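Local coordinates for Isomerase/lactonizing enzyme (Agrobacterium fabrum str. C58, PDB 2NQL), which belongs to the mandelate racemase/muconate lactonizing enzyme family of the enolase superfamily, joins a capping domain to a TIM-barrel-like domain, and holds a sodium ion, at residues A[96-101]-A[128-133]; A[139-144]-A[327-332]; A[287-292]-A[321-326]; A[79-84]-A[117-122]; A[9-14]-A[383-388]. All blocks are in the same frame, centred on the assembly; numbering follows the deposited sequence. Where two conformers were deposited one is given.

Interaction 1. Residues A[96-101]-A[128-133]; sequences SDPSAV and IALWDI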
# COMPACT_ATOMS: atom_id res chain seq x y z
N SER A 96 -26.89 1.93 6.22
CA SER A 96 -27.80 1.06 5.45
C SER A 96 -27.09 0.09 4.49
O SER A 96 -27.60 -1.00 4.19
CB SER A 96 -28.86 1.87 4.70
OG SER A 96 -28.29 2.67 3.67
N ASP A 97 -25.92 0.49 4.02
CA ASP A 97 -25.13 -0.33 3.12
C ASP A 97 -23.64 -0.04 3.42
O ASP A 97 -23.01 0.72 2.69
CB ASP A 97 -25.48 0.06 1.67
CG ASP A 97 -24.93 -0.90 0.63
OD1 ASP A 97 -24.02 -1.72 0.91
OD2 ASP A 97 -25.40 -0.80 -0.53
N PRO A 98 -23.09 -0.63 4.51
CA PRO A 98 -21.67 -0.31 4.83
C PRO A 98 -20.68 -0.59 3.69
O PRO A 98 -19.70 0.18 3.52
CB PRO A 98 -21.37 -1.18 6.07
CG PRO A 98 -22.76 -1.48 6.68
CD PRO A 98 -23.68 -1.58 5.48
N SER A 99 -20.94 -1.64 2.91
CA SER A 99 -20.00 -2.02 1.85
C SER A 99 -19.96 -0.99 0.72
O SER A 99 -18.90 -0.76 0.12
CB SER A 99 -20.27 -3.41 1.33
OG SER A 99 -19.99 -4.36 2.35
N ALA A 100 -21.09 -0.34 0.48
CA ALA A 100 -21.15 0.79 -0.45
C ALA A 100 -20.27 1.96 0.02
O ALA A 100 -19.56 2.57 -0.80
CB ALA A 100 -22.61 1.26 -0.64
N VAL A 101 -20.28 2.26 1.31
CA VAL A 101 -19.42 3.32 1.86
C VAL A 101 -17.93 2.94 1.71
O VAL A 101 -17.13 3.76 1.22
CB VAL A 101 -19.76 3.70 3.31
CG1 VAL A 101 -18.75 4.74 3.89
CG2 VAL A 101 -21.20 4.25 3.42
N ILE A 128 -15.44 -1.61 10.04
CA ILE A 128 -15.87 -2.35 11.24
C ILE A 128 -16.86 -1.49 12.08
O ILE A 128 -17.93 -1.97 12.46
CB ILE A 128 -14.64 -2.80 12.09
CG1 ILE A 128 -13.80 -3.81 11.30
CG2 ILE A 128 -15.13 -3.36 13.48
CD1 ILE A 128 -12.38 -4.06 11.85
N ALA A 129 -16.54 -0.21 12.29
CA ALA A 129 -17.42 0.68 13.05
C ALA A 129 -18.79 0.86 12.38
O ALA A 129 -19.81 0.87 13.05
CB ALA A 129 -16.76 2.00 13.30
N LEU A 130 -18.79 1.01 11.06
CA LEU A 130 -20.05 1.15 10.32
C LEU A 130 -20.90 -0.13 10.35
O LEU A 130 -22.13 -0.04 10.53
CB LEU A 130 -19.79 1.58 8.86
CG LEU A 130 -20.96 2.30 8.17
CD1 LEU A 130 -21.36 3.61 8.85
CD2 LEU A 130 -20.57 2.58 6.73
N TRP A 131 -20.29 -1.31 10.20
CA TRP A 131 -21.04 -2.57 10.38
C TRP A 131 -21.57 -2.76 11.81
O TRP A 131 -22.67 -3.31 12.00
CB TRP A 131 -20.23 -3.79 9.99
CG TRP A 131 -20.18 -4.08 8.52
CD1 TRP A 131 -19.12 -3.84 7.64
CD2 TRP A 131 -21.23 -4.65 7.73
NE1 TRP A 131 -19.46 -4.28 6.37
CE2 TRP A 131 -20.74 -4.75 6.39
CE3 TRP A 131 -22.53 -5.09 8.02
CZ2 TRP A 131 -21.53 -5.28 5.34
CZ3 TRP A 131 -23.31 -5.62 6.97
CH2 TRP A 131 -22.81 -5.69 5.66
N ASP A 132 -20.80 -2.30 12.80
CA ASP A 132 -21.23 -2.31 14.23
C ASP A 132 -22.52 -1.48 14.36
O ASP A 132 -23.51 -1.93 14.93
CB ASP A 132 -20.12 -1.75 15.12
CG ASP A 132 -20.40 -1.90 16.62
OD1 ASP A 132 -21.33 -2.64 17.01
OD2 ASP A 132 -19.67 -1.26 17.41
N ILE A 133 -22.50 -0.27 13.82
CA ILE A 133 -23.68 0.60 13.80
C ILE A 133 -24.86 -0.05 13.05
O ILE A 133 -25.99 -0.06 13.58
CB ILE A 133 -23.33 2.02 13.24
CG1 ILE A 133 -22.45 2.77 14.24
CG2 ILE A 133 -24.61 2.84 12.99
CD1 ILE A 133 -21.74 4.01 13.65

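Interaction 2. Residues A[139-144]-A[327-332]; sequences GKSIRD and SLQASS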
# COMPACT_ATOMS: atom_id res chain seq x y z
N GLY A 139 -30.87 -4.23 15.27
CA GLY A 139 -31.03 -5.16 16.40
C GLY A 139 -30.55 -6.58 16.10
O GLY A 139 -31.14 -7.56 16.58
N LYS A 140 -29.48 -6.68 15.30
CA LYS A 140 -28.93 -7.95 14.82
C LYS A 140 -27.42 -7.95 15.03
O LYS A 140 -26.79 -6.91 14.84
CB LYS A 140 -29.18 -8.14 13.31
CG LYS A 140 -30.65 -8.17 12.86
CD LYS A 140 -31.36 -9.40 13.39
CE LYS A 140 -32.76 -9.51 12.78
NZ LYS A 140 -33.50 -10.66 13.38
N SER A 141 -26.85 -9.10 15.39
CA SER A 141 -25.39 -9.27 15.37
C SER A 141 -24.92 -9.04 13.94
O SER A 141 -25.70 -9.22 12.97
CB SER A 141 -25.00 -10.68 15.84
OG SER A 141 -25.48 -11.63 14.90
N ILE A 142 -23.67 -8.63 13.77
CA ILE A 142 -23.12 -8.53 12.40
C ILE A 142 -23.29 -9.85 11.63
O ILE A 142 -23.71 -9.85 10.47
CB ILE A 142 -21.64 -8.06 12.42
CG1 ILE A 142 -21.58 -6.57 12.78
CG2 ILE A 142 -20.92 -8.42 11.09
CD1 ILE A 142 -20.18 -6.10 13.12
N ARG A 143 -23.03 -10.98 12.28
CA ARG A 143 -23.16 -12.24 11.56
C ARG A 143 -24.57 -12.50 11.06
O ARG A 143 -24.74 -13.03 9.95
CB ARG A 143 -22.57 -13.42 12.34
CG ARG A 143 -23.31 -13.84 13.63
CD ARG A 143 -22.41 -14.80 14.39
NE ARG A 143 -22.89 -15.20 15.72
CZ ARG A 143 -22.84 -14.45 16.81
NH1 ARG A 143 -22.38 -13.20 16.77
NH2 ARG A 143 -23.29 -14.94 17.96
N ASP A 144 -25.56 -12.11 11.86
CA ASP A 144 -26.97 -12.22 11.47
C ASP A 144 -27.27 -11.32 10.29
O ASP A 144 -27.84 -11.76 9.29
CB ASP A 144 -27.89 -11.90 12.64
CG ASP A 144 -28.44 -13.16 13.31
OD1 ASP A 144 -28.33 -14.26 12.74
OD2 ASP A 144 -29.00 -13.03 14.42
N SER A 327 -13.46 -10.08 13.26
CA SER A 327 -12.97 -11.29 12.59
C SER A 327 -13.90 -12.48 12.90
O SER A 327 -14.26 -13.22 11.99
CB SER A 327 -11.53 -11.65 12.99
OG SER A 327 -11.03 -12.70 12.15
N LEU A 328 -14.26 -12.66 14.17
CA LEU A 328 -15.14 -13.77 14.56
C LEU A 328 -16.50 -13.66 13.87
O LEU A 328 -16.97 -14.64 13.29
CB LEU A 328 -15.30 -13.86 16.09
CG LEU A 328 -14.04 -13.96 16.96
CD1 LEU A 328 -14.46 -14.27 18.38
CD2 LEU A 328 -13.05 -15.00 16.43
N GLN A 329 -17.12 -12.48 13.94
CA GLN A 329 -18.41 -12.21 13.27
C GLN A 329 -18.39 -12.59 11.79
O GLN A 329 -19.23 -13.37 11.32
CB GLN A 329 -18.81 -10.74 13.39
CG GLN A 329 -19.12 -10.21 14.80
CD GLN A 329 -20.45 -10.72 15.37
OE1 GLN A 329 -21.22 -11.40 14.69
NE2 GLN A 329 -20.72 -10.38 16.63
N ALA A 330 -17.42 -12.04 11.06
CA ALA A 330 -17.31 -12.31 9.63
C ALA A 330 -16.94 -13.77 9.36
O ALA A 330 -17.54 -14.40 8.49
CB ALA A 330 -16.29 -11.40 8.99
N SER A 331 -15.98 -14.31 10.12
CA SER A 331 -15.53 -15.71 9.94
C SER A 331 -16.69 -16.70 10.07
O SER A 331 -16.73 -17.72 9.36
CB SER A 331 -14.48 -16.09 10.99
OG SER A 331 -13.28 -15.35 10.79
N SER A 332 -17.61 -16.40 10.97
CA SER A 332 -18.72 -17.31 11.30
C SER A 332 -19.68 -17.58 10.14
O SER A 332 -20.38 -18.57 10.15
CB SER A 332 -19.49 -16.79 12.50
OG SER A 332 -20.34 -15.73 12.13

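Interaction 3. Residues A[287-292]-A[321-326]; sequences QPEMGH and GIFLAA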
# COMPACT_ATOMS: atom_id res chain seq x y z
N GLN A 287 -5.47 -16.84 5.05
CA GLN A 287 -5.33 -16.45 6.46
C GLN A 287 -5.56 -14.96 6.66
O GLN A 287 -4.63 -14.27 7.13
CB GLN A 287 -3.93 -16.82 6.98
CG GLN A 287 -3.59 -18.32 6.87
CD GLN A 287 -2.16 -18.60 7.19
OE1 GLN A 287 -1.26 -18.10 6.53
NE2 GLN A 287 -1.93 -19.38 8.24
N PRO A 288 -6.77 -14.46 6.33
CA PRO A 288 -6.98 -13.03 6.39
C PRO A 288 -6.83 -12.48 7.81
O PRO A 288 -7.16 -13.15 8.79
CB PRO A 288 -8.43 -12.86 5.90
CG PRO A 288 -9.09 -14.18 6.14
CD PRO A 288 -8.00 -15.17 5.88
N GLU A 289 -6.31 -11.26 7.89
CA GLU A 289 -6.24 -10.51 9.12
C GLU A 289 -7.23 -9.35 9.10
O GLU A 289 -7.07 -8.37 8.36
CB GLU A 289 -4.80 -10.03 9.35
CG GLU A 289 -4.62 -9.04 10.56
CD GLU A 289 -5.34 -9.51 11.83
OE1 GLU A 289 -4.98 -10.59 12.36
OE2 GLU A 289 -6.28 -8.80 12.30
N MET A 290 -8.25 -9.47 9.95
CA MET A 290 -9.36 -8.51 9.95
C MET A 290 -8.88 -7.07 10.21
O MET A 290 -9.44 -6.12 9.65
CB MET A 290 -10.38 -8.91 11.02
CG MET A 290 -11.50 -7.91 11.22
SD MET A 290 -12.50 -7.57 9.74
CE MET A 290 -13.39 -9.11 9.56
N GLY A 291 -7.86 -6.91 11.06
CA GLY A 291 -7.37 -5.57 11.40
C GLY A 291 -6.76 -4.81 10.22
O GLY A 291 -6.73 -3.57 10.22
N HIS A 292 -6.29 -5.55 9.22
CA HIS A 292 -5.77 -4.98 7.96
C HIS A 292 -6.89 -4.79 6.92
O HIS A 292 -6.71 -4.02 5.97
CB HIS A 292 -4.70 -5.90 7.31
CG HIS A 292 -3.35 -5.81 7.94
ND1 HIS A 292 -2.79 -4.61 8.35
CD2 HIS A 292 -2.43 -6.77 8.20
CE1 HIS A 292 -1.58 -4.85 8.85
NE2 HIS A 292 -1.34 -6.14 8.78
N GLY A 321 -9.18 -6.20 20.87
CA GLY A 321 -10.25 -7.18 20.80
C GLY A 321 -11.37 -6.74 19.87
O GLY A 321 -12.24 -7.54 19.55
N ILE A 322 -11.35 -5.47 19.42
CA ILE A 322 -12.43 -4.93 18.55
C ILE A 322 -12.36 -5.55 17.13
O ILE A 322 -13.36 -6.12 16.63
CB ILE A 322 -12.40 -3.35 18.50
CG1 ILE A 322 -12.61 -2.70 19.89
CG2 ILE A 322 -13.34 -2.78 17.41
CD1 ILE A 322 -13.90 -3.04 20.59
N PHE A 323 -11.21 -5.43 16.46
CA PHE A 323 -11.05 -6.16 15.21
C PHE A 323 -11.06 -7.68 15.31
O PHE A 323 -11.46 -8.35 14.37
CB PHE A 323 -9.98 -5.60 14.26
CG PHE A 323 -8.54 -5.72 14.76
CD1 PHE A 323 -7.90 -6.96 14.88
CD2 PHE A 323 -7.80 -4.58 15.00
CE1 PHE A 323 -6.55 -7.05 15.29
CE2 PHE A 323 -6.45 -4.63 15.42
CZ PHE A 323 -5.83 -5.87 15.56
N LEU A 324 -10.66 -8.22 16.46
CA LEU A 324 -10.81 -9.67 16.63
C LEU A 324 -12.30 -10.07 16.65
O LEU A 324 -12.69 -11.03 16.00
CB LEU A 324 -10.11 -10.16 17.90
CG LEU A 324 -10.25 -11.67 18.14
CD1 LEU A 324 -9.67 -12.48 17.01
CD2 LEU A 324 -9.59 -12.02 19.48
N ALA A 325 -13.11 -9.33 17.39
CA ALA A 325 -14.54 -9.59 17.43
C ALA A 325 -15.15 -9.49 16.04
O ALA A 325 -15.93 -10.36 15.64
CB ALA A 325 -15.24 -8.66 18.37
N ALA A 326 -14.76 -8.46 15.29
CA ALA A 326 -15.10 -8.37 13.85
C ALA A 326 -14.69 -9.59 13.05
O ALA A 326 -15.50 -10.11 12.27
CB ALA A 326 -14.52 -7.08 13.25

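Interaction 4. Residues A[79-84]-A[117-122]; sequences AALIND and GFYVDA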
# COMPACT_ATOMS: atom_id res chain seq x y z
N ALA A 79 -4.35 7.80 11.51
CA ALA A 79 -5.04 8.94 12.14
C ALA A 79 -5.11 10.12 11.18
O ALA A 79 -6.17 10.73 11.07
CB ALA A 79 -4.35 9.36 13.42
N ALA A 80 -4.02 10.40 10.47
CA ALA A 80 -4.06 11.50 9.47
C ALA A 80 -5.03 11.19 8.35
O ALA A 80 -5.81 12.07 7.95
CB ALA A 80 -2.65 11.75 8.90
N LEU A 81 -5.00 9.97 7.83
CA LEU A 81 -5.91 9.58 6.75
C LEU A 81 -7.35 9.79 7.18
O LEU A 81 -8.16 10.37 6.43
CB LEU A 81 -5.66 8.12 6.31
CG LEU A 81 -4.33 7.95 5.57
CD1 LEU A 81 -4.01 6.48 5.37
CD2 LEU A 81 -4.41 8.63 4.18
N ILE A 82 -7.68 9.36 8.39
CA ILE A 82 -9.06 9.47 8.83
C ILE A 82 -9.43 10.94 9.11
O ILE A 82 -10.44 11.42 8.58
CB ILE A 82 -9.36 8.53 10.04
CG1 ILE A 82 -9.20 7.06 9.58
CG2 ILE A 82 -10.78 8.82 10.59
CD1 ILE A 82 -9.35 6.03 10.75
N ASN A 83 -8.62 11.64 9.90
CA ASN A 83 -8.95 13.02 10.31
C ASN A 83 -8.92 14.01 9.13
O ASN A 83 -9.79 14.91 9.04
CB ASN A 83 -8.02 13.53 11.41
CG ASN A 83 -8.29 12.82 12.75
OD1 ASN A 83 -9.45 12.57 13.11
ND2 ASN A 83 -7.22 12.50 13.47
N ASP A 84 -7.94 13.86 8.24
CA ASP A 84 -7.79 14.82 7.13
C ASP A 84 -8.76 14.54 5.99
O ASP A 84 -9.30 15.47 5.40
CB ASP A 84 -6.35 14.83 6.57
CG ASP A 84 -6.19 15.84 5.40
OD1 ASP A 84 -6.35 17.04 5.62
OD2 ASP A 84 -5.94 15.40 4.26
N GLY A 117 -1.86 -1.34 2.22
CA GLY A 117 -1.09 -0.67 3.27
C GLY A 117 -1.88 0.06 4.33
O GLY A 117 -2.89 -0.46 4.85
N PHE A 118 -1.46 1.29 4.64
CA PHE A 118 -2.14 2.12 5.64
C PHE A 118 -3.51 2.61 5.20
O PHE A 118 -4.37 2.83 6.03
CB PHE A 118 -1.27 3.32 6.03
CG PHE A 118 -0.01 2.91 6.75
CD1 PHE A 118 -0.05 2.55 8.09
CD2 PHE A 118 1.22 2.88 6.06
CE1 PHE A 118 1.12 2.15 8.76
CE2 PHE A 118 2.39 2.49 6.72
CZ PHE A 118 2.33 2.11 8.08
N TYR A 119 -3.69 2.83 3.90
CA TYR A 119 -4.98 3.29 3.42
C TYR A 119 -6.08 2.27 3.73
O TYR A 119 -7.10 2.64 4.31
CB TYR A 119 -4.96 3.56 1.91
CG TYR A 119 -6.15 4.38 1.46
CD1 TYR A 119 -6.27 5.71 1.83
CD2 TYR A 119 -7.16 3.82 0.65
CE1 TYR A 119 -7.36 6.49 1.40
CE2 TYR A 119 -8.27 4.59 0.22
CZ TYR A 119 -8.35 5.93 0.60
OH TYR A 119 -9.39 6.74 0.21
N VAL A 120 -5.83 1.00 3.40
CA VAL A 120 -6.81 -0.03 3.71
C VAL A 120 -6.89 -0.33 5.21
O VAL A 120 -7.97 -0.64 5.70
CB VAL A 120 -6.76 -1.28 2.77
CG1 VAL A 120 -7.88 -2.33 3.14
CG2 VAL A 120 -6.99 -0.83 1.31
N ASP A 121 -5.80 -0.15 5.95
CA ASP A 121 -5.88 -0.24 7.43
C ASP A 121 -6.96 0.74 7.91
O ASP A 121 -7.84 0.39 8.71
CB ASP A 121 -4.56 0.16 8.11
CG ASP A 121 -3.52 -0.95 8.14
OD1 ASP A 121 -3.77 -2.09 7.71
OD2 ASP A 121 -2.38 -0.61 8.58
N ALA A 122 -6.87 1.98 7.42
CA ALA A 122 -7.81 3.02 7.82
C ALA A 122 -9.24 2.66 7.45
O ALA A 122 -10.16 2.83 8.27
CB ALA A 122 -7.42 4.39 7.21

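Interaction 5. Residues A[9-14]-A[383-388]; sequences EVFTLT and GLIERI. With SO4 (sulfate ion), chain E.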
# COMPACT_ATOMS: atom_id res chain seq x y z
N GLU A 9 -14.17 9.65 15.63
CA GLU A 9 -13.12 10.02 16.57
C GLU A 9 -12.04 8.94 16.53
O GLU A 9 -12.36 7.74 16.58
CB GLU A 9 -13.68 10.08 17.99
CG GLU A 9 -14.70 11.21 18.26
CD GLU A 9 -15.40 11.00 19.58
OE1 GLU A 9 -16.46 10.34 19.59
OE2 GLU A 9 -14.85 11.45 20.60
N VAL A 10 -10.77 9.35 16.42
CA VAL A 10 -9.65 8.38 16.35
C VAL A 10 -8.82 8.41 17.62
O VAL A 10 -8.52 9.48 18.16
CB VAL A 10 -8.72 8.68 15.15
CG1 VAL A 10 -7.81 7.50 14.88
CG2 VAL A 10 -9.56 8.94 13.88
N PHE A 11 -8.43 7.22 18.08
CA PHE A 11 -7.67 7.05 19.31
C PHE A 11 -6.57 6.02 19.11
O PHE A 11 -6.66 5.18 18.22
CB PHE A 11 -8.54 6.52 20.45
CG PHE A 11 -9.73 7.37 20.76
CD1 PHE A 11 -9.65 8.40 21.69
CD2 PHE A 11 -10.96 7.08 20.16
CE1 PHE A 11 -10.79 9.18 21.99
CE2 PHE A 11 -12.10 7.87 20.46
CZ PHE A 11 -12.00 8.90 21.37
N THR A 12 -5.55 6.09 19.97
CA THR A 12 -4.66 4.94 20.17
C THR A 12 -4.87 4.38 21.57
O THR A 12 -5.27 5.09 22.50
CB THR A 12 -3.18 5.30 20.00
OG1 THR A 12 -2.87 6.44 20.82
CG2 THR A 12 -2.90 5.62 18.53
N LEU A 13 -4.64 3.09 21.68
CA LEU A 13 -4.50 2.42 22.99
C LEU A 13 -3.11 1.80 23.00
O LEU A 13 -2.80 0.96 22.16
CB LEU A 13 -5.60 1.36 23.15
CG LEU A 13 -5.53 0.41 24.38
CD1 LEU A 13 -5.33 1.22 25.63
CD2 LEU A 13 -6.82 -0.43 24.49
N THR A 14 -2.28 2.24 23.94
CA THR A 14 -0.90 1.80 24.04
C THR A 14 -0.72 1.21 25.43
O THR A 14 -1.12 1.83 26.41
CB THR A 14 0.10 2.98 23.90
OG1 THR A 14 -0.23 3.76 22.74
CG2 THR A 14 1.53 2.47 23.74
N GLY A 383 -10.53 4.77 29.90
CA GLY A 383 -9.61 5.56 30.72
C GLY A 383 -8.21 5.62 30.11
O GLY A 383 -7.45 6.53 30.39
N LEU A 384 -7.88 4.65 29.27
CA LEU A 384 -6.52 4.50 28.73
C LEU A 384 -6.33 5.12 27.33
O LEU A 384 -5.22 5.49 26.96
CB LEU A 384 -6.14 3.03 28.69
CG LEU A 384 -6.11 2.36 30.07
CD1 LEU A 384 -5.67 0.90 29.92
CD2 LEU A 384 -5.21 3.17 31.03
N ILE A 385 -7.39 5.21 26.55
CA ILE A 385 -7.23 5.67 25.15
C ILE A 385 -6.77 7.13 25.10
O ILE A 385 -7.11 7.92 25.97
CB ILE A 385 -8.50 5.42 24.32
CG1 ILE A 385 -9.71 6.18 24.90
CG2 ILE A 385 -8.72 3.90 24.19
CD1 ILE A 385 -11.00 6.08 24.08
N GLU A 386 -5.97 7.47 24.08
CA GLU A 386 -5.51 8.86 23.87
C GLU A 386 -6.03 9.28 22.48
O GLU A 386 -5.96 8.49 21.54
CB GLU A 386 -3.97 8.93 23.82
CG GLU A 386 -3.25 8.58 25.12
CD GLU A 386 -1.71 8.67 24.99
OE1 GLU A 386 -1.07 7.81 24.33
OE2 GLU A 386 -1.13 9.61 25.58
N ARG A 387 -6.52 10.51 22.37
CA ARG A 387 -6.88 11.08 21.07
C ARG A 387 -5.66 11.18 20.16
O ARG A 387 -4.55 11.45 20.62
CB ARG A 387 -7.52 12.46 21.25
CG ARG A 387 -8.82 12.43 22.04
CD ARG A 387 -9.62 13.71 21.83
NE ARG A 387 -10.86 13.72 22.60
CZ ARG A 387 -11.98 13.11 22.22
NH1 ARG A 387 -12.01 12.43 21.08
NH2 ARG A 387 -13.06 13.17 22.98
N ILE A 388 -5.88 10.97 18.87
CA ILE A 388 -4.82 11.12 17.87
C ILE A 388 -5.42 11.78 16.61
O ILE A 388 -4.70 12.48 15.88
CB ILE A 388 -4.10 9.76 17.58
CG1 ILE A 388 -2.84 9.95 16.72
CG2 ILE A 388 -5.09 8.73 17.01
CD1 ILE A 388 -1.90 8.71 16.66
OXT ILE A 388 -6.63 11.66 16.34
S SO4 E . -5.84 12.70 25.55
O1 SO4 E . -4.58 11.94 25.49
O2 SO4 E . -6.31 12.77 26.93
O3 SO4 E . -5.64 14.06 25.03
O4 SO4 E . -6.84 12.03 24.74
O HOH W 1 -10.34 11.56 19.06
O HOH W 2 -2.05 5.67 23.31
O HOH W 3 -3.18 4.49 25.58

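Interaction 1. Residues A[96-101]-A[128-133]
The first turn of helix 98-109 comes closest to helix 117-138 at Pro98 and Leu130, whose CA atoms are 5.9 Å apart. Pro98 stands on one face of the Trp131 indole with its CB-CG edge; the two side chains cross at about a right angle. Its CB lies over the five-membered ring, 3.6 Å from the centroid and only 9° off the ring normal, a clear CH-pi contact. Pro98 CG lies over the same face, 3.7 Å from Trp131 CD2. Trp131 CG is anti to its own carbonyl carbon (chi1 -81°), which swings the indole toward the proline. Ser99 approaches that indole differently. Its OG lies at the ring edge, 3.5 Å from Trp131 CZ2, and bonds to Thr296 OG1; Trp131 NE1 bonds to the same hydroxyl. Both helices belong to the N-terminal capping domain of the enolase superfamily, and Thr296 lies on helix 295-308, within the range of the barrel domain. The indole edge therefore faces the domain junction. Leu130 supplies the second half of the packing. With CG anti to the backbone N (chi1 -156°), it pushes CD2 between Pro98 and Val101. Leu130 CD2 is 3.6 Å from Pro98 CA and 3.7 Å from Val101 CB, and the Val101 and Leu130 side chains cross similarly. Asp97 N-caps the helix, its OD1 accepting from Ala100 N at 3.3 Å. Behind Leu130, Met57 of strand 50-59 continues the apolar layer.

Interaction 2. Residues A[139-144]-A[327-332]
Arg143 and Gln329 cross at about a right angle, and the amide oxygen of the glutamine is caught between two N-H groups of the arginine. OE1 of Gln329 accepts from Arg143 N at 3.0 Å. It also accepts from Arg143 NH1 at 3.0 Å. Seen from the arginine, OE1 lies in the guanidinium plane. Seen from the glutamine, both donors stand above the carbonyl plane, and the two flat groups are turned 40° apart. Two torsions set this up. Arg143 CG takes the crowded position between the backbone N and the carbonyl carbon (chi1 68°), and the chain then runs extended to NE. Gln329 bends at chi2 (-73°), which carries its amide back to the start of helix 142-145. The Ser332 hydroxyl sits alongside the arginine, OG 3.2 Å from Arg143 CD, while it donates to Gln329 O at 2.7 Å. Ile142 crosses the glutamine stem, CG2 to Gln329 CB at 3.9 Å. Ser141 N-caps the short helix through OG and Asp144 N. The remaining polar ends are held outside the pair: Arg143 NH2 forms a salt bridge with Asp151 and a bond to Pro368 O, and Gln329 NE2 donates to Leu373 O. The contact is buried. It joins the segment just after helix 117-138 of the capping domain to helix 322-331 of the barrel domain, with helix 295-308 beside Ile142 and strand 152-158 beside Ser332.

Interaction 3. Residues A[287-292]-A[321-326]
OE2 of Glu289 is the best-held polar atom here, gripped by one hydrogen bond within the two segments. Gly291 N donates to it at 2.8 Å, with a nearly straight N-H...O angle of 163°, and OE2 uses its anti lone pair. This makes Glu289 the N-cap of the short, weakly bonded helix about 290-292. The other oxygen, OE1, is taken by His315 ND1, so the carboxylate is held at both ends. To reach back, the Glu289 chain starts with CG anti to the backbone N and bends at chi2. OE2 then stands 3.5 Å from Phe323 CE1, with carboxylate and ring planes 71° apart. Phe323 CG occupies the crowded position between the backbone N and the carbonyl carbon. This lays the ring against Gly291, whose bare CA sits over one face in a CH-pi contact, 3.8 Å from the centroid and 20° off the normal. Met290 bends at chi2 and chi3 and curls along helix 322-331. Its CG is 3.7 Å from Ala326 CB and 3.2 Å from Phe323 O; CE ends 3.6 Å from Ala326 O. Ile128 of the capping domain closes over the Met290, Phe323 and Ala326 side chains. Glu289 follows barrel strand 285-286, and its side chain is about 7 Å from the sodium ion. A buried carboxylate with a backbone N-H on one oxygen and a histidine on the other would probably be stabilised in its charged form.

Interaction 4. Residues A[79-84]-A[117-122]
Leu81 carries most of this helix-helix contact. Its CG is anti to the carbonyl carbon (chi1 -71°) and CD1 continues the chain extended, so the forked end projects from helix 75-90 onto the first turn of helix 117-138. Leu81 CD1 rests on the backbone there, 3.7 Å from Phe118 O and 3.9 Å from Tyr119 CA. Leu81 CD2 points to the edge of the Tyr119 ring, 4.2 Å from Tyr119 CD1, and the two side chains cross at about a right angle. Tyr119 has CG anti to the backbone N (chi1 -165°), which turns the edge of the ring to Leu81 CD2; its OH bonds to Leu105 O. Phe118 meets Leu81 through CB, while its ring leads away. Ile82 has CG1 anti to the carbonyl carbon and lays it 4.0 Å from Ala122 CB. No hydrogen bond crosses between the segments. The local axes pass 9.4 Å apart and cross at -58°. The pair lies in the capping domain at the dimer interface, where Phe118 stacks on Tyr114 of the second subunit. Within the chain, Ile82 packs on Val8 and Val10 of strand 5-15, and Tyr119 packs on Met108 and Met109 of helix 98-109.

Interaction 5. Residues A[9-14]-A[383-388]
The C-terminal tail adds a short antiparallel edge strand, 386-387, to strand 5-15 in the meander sheet of the capping domain. Thr12 and Glu386 form the hydrogen-bonded pair: Thr12 N to Glu386 O and Glu386 N to Thr12 O are both 2.9 Å. Phe11 and Arg387 form the non-hydrogen-bonded pair, and Ile388 N adds a bond to Val10 O. The Arg387 side chain starts away from strand 5-15 but runs back along it. Its CB and CG pass a sulfate ion, probably from the crystallisation liquor, whose O4 also accepts from Arg387 N. CG also meets Phe11 CE1 at 3.8 Å. From CG to NE the chain is extended and runs beside the Phe11 side chain, pointing the same way. The guanidinium then has Phe11 CE1 over one face, with ring and guanidinium planes 36° apart. NH1 is 3.5 Å from Phe11 CZ. At the tip, NH1 forms a salt bridge to Glu9 OE2 at 3.0 Å, in the guanidinium plane and on the anti lone pair of the oxygen; NH2 adds a weak bond. Arg56 of strand 50-59 shares that oxygen, so Glu9 binds two arginines. A water bridges NH1 to Val10 O and lies over one face of the Phe11 ring. Ile385 takes the opposite face. Its CG1 occupies the crowded position between the backbone N and the carbonyl carbon, and CD1 stands 3.6 Å above the ring centroid, only 13° off the normal.

Overall arrangement
Interaction 5 pairs the first strand, 5-15, with the C-terminal residues, and the other four lie between its segments in sequence. Interactions 1 and 4 share helix 117-138 of the capping domain, their centres about 17 Å apart, and their segments alternate along the chain. Interactions 2 and 3 share helix 322-331 of the barrel domain, centres about 12 Å apart. Ile128 packs on Phe323, Ala326 and Met290, joining interaction 1 to interaction 3. His292 and Asp121, probably hydrogen-bonded, link interaction 3 to interaction 4. Asn83 and the C-terminal carboxylate likewise link interactions 4 and 5. The contacts thus tie the capping domain together and seat it on the barrel.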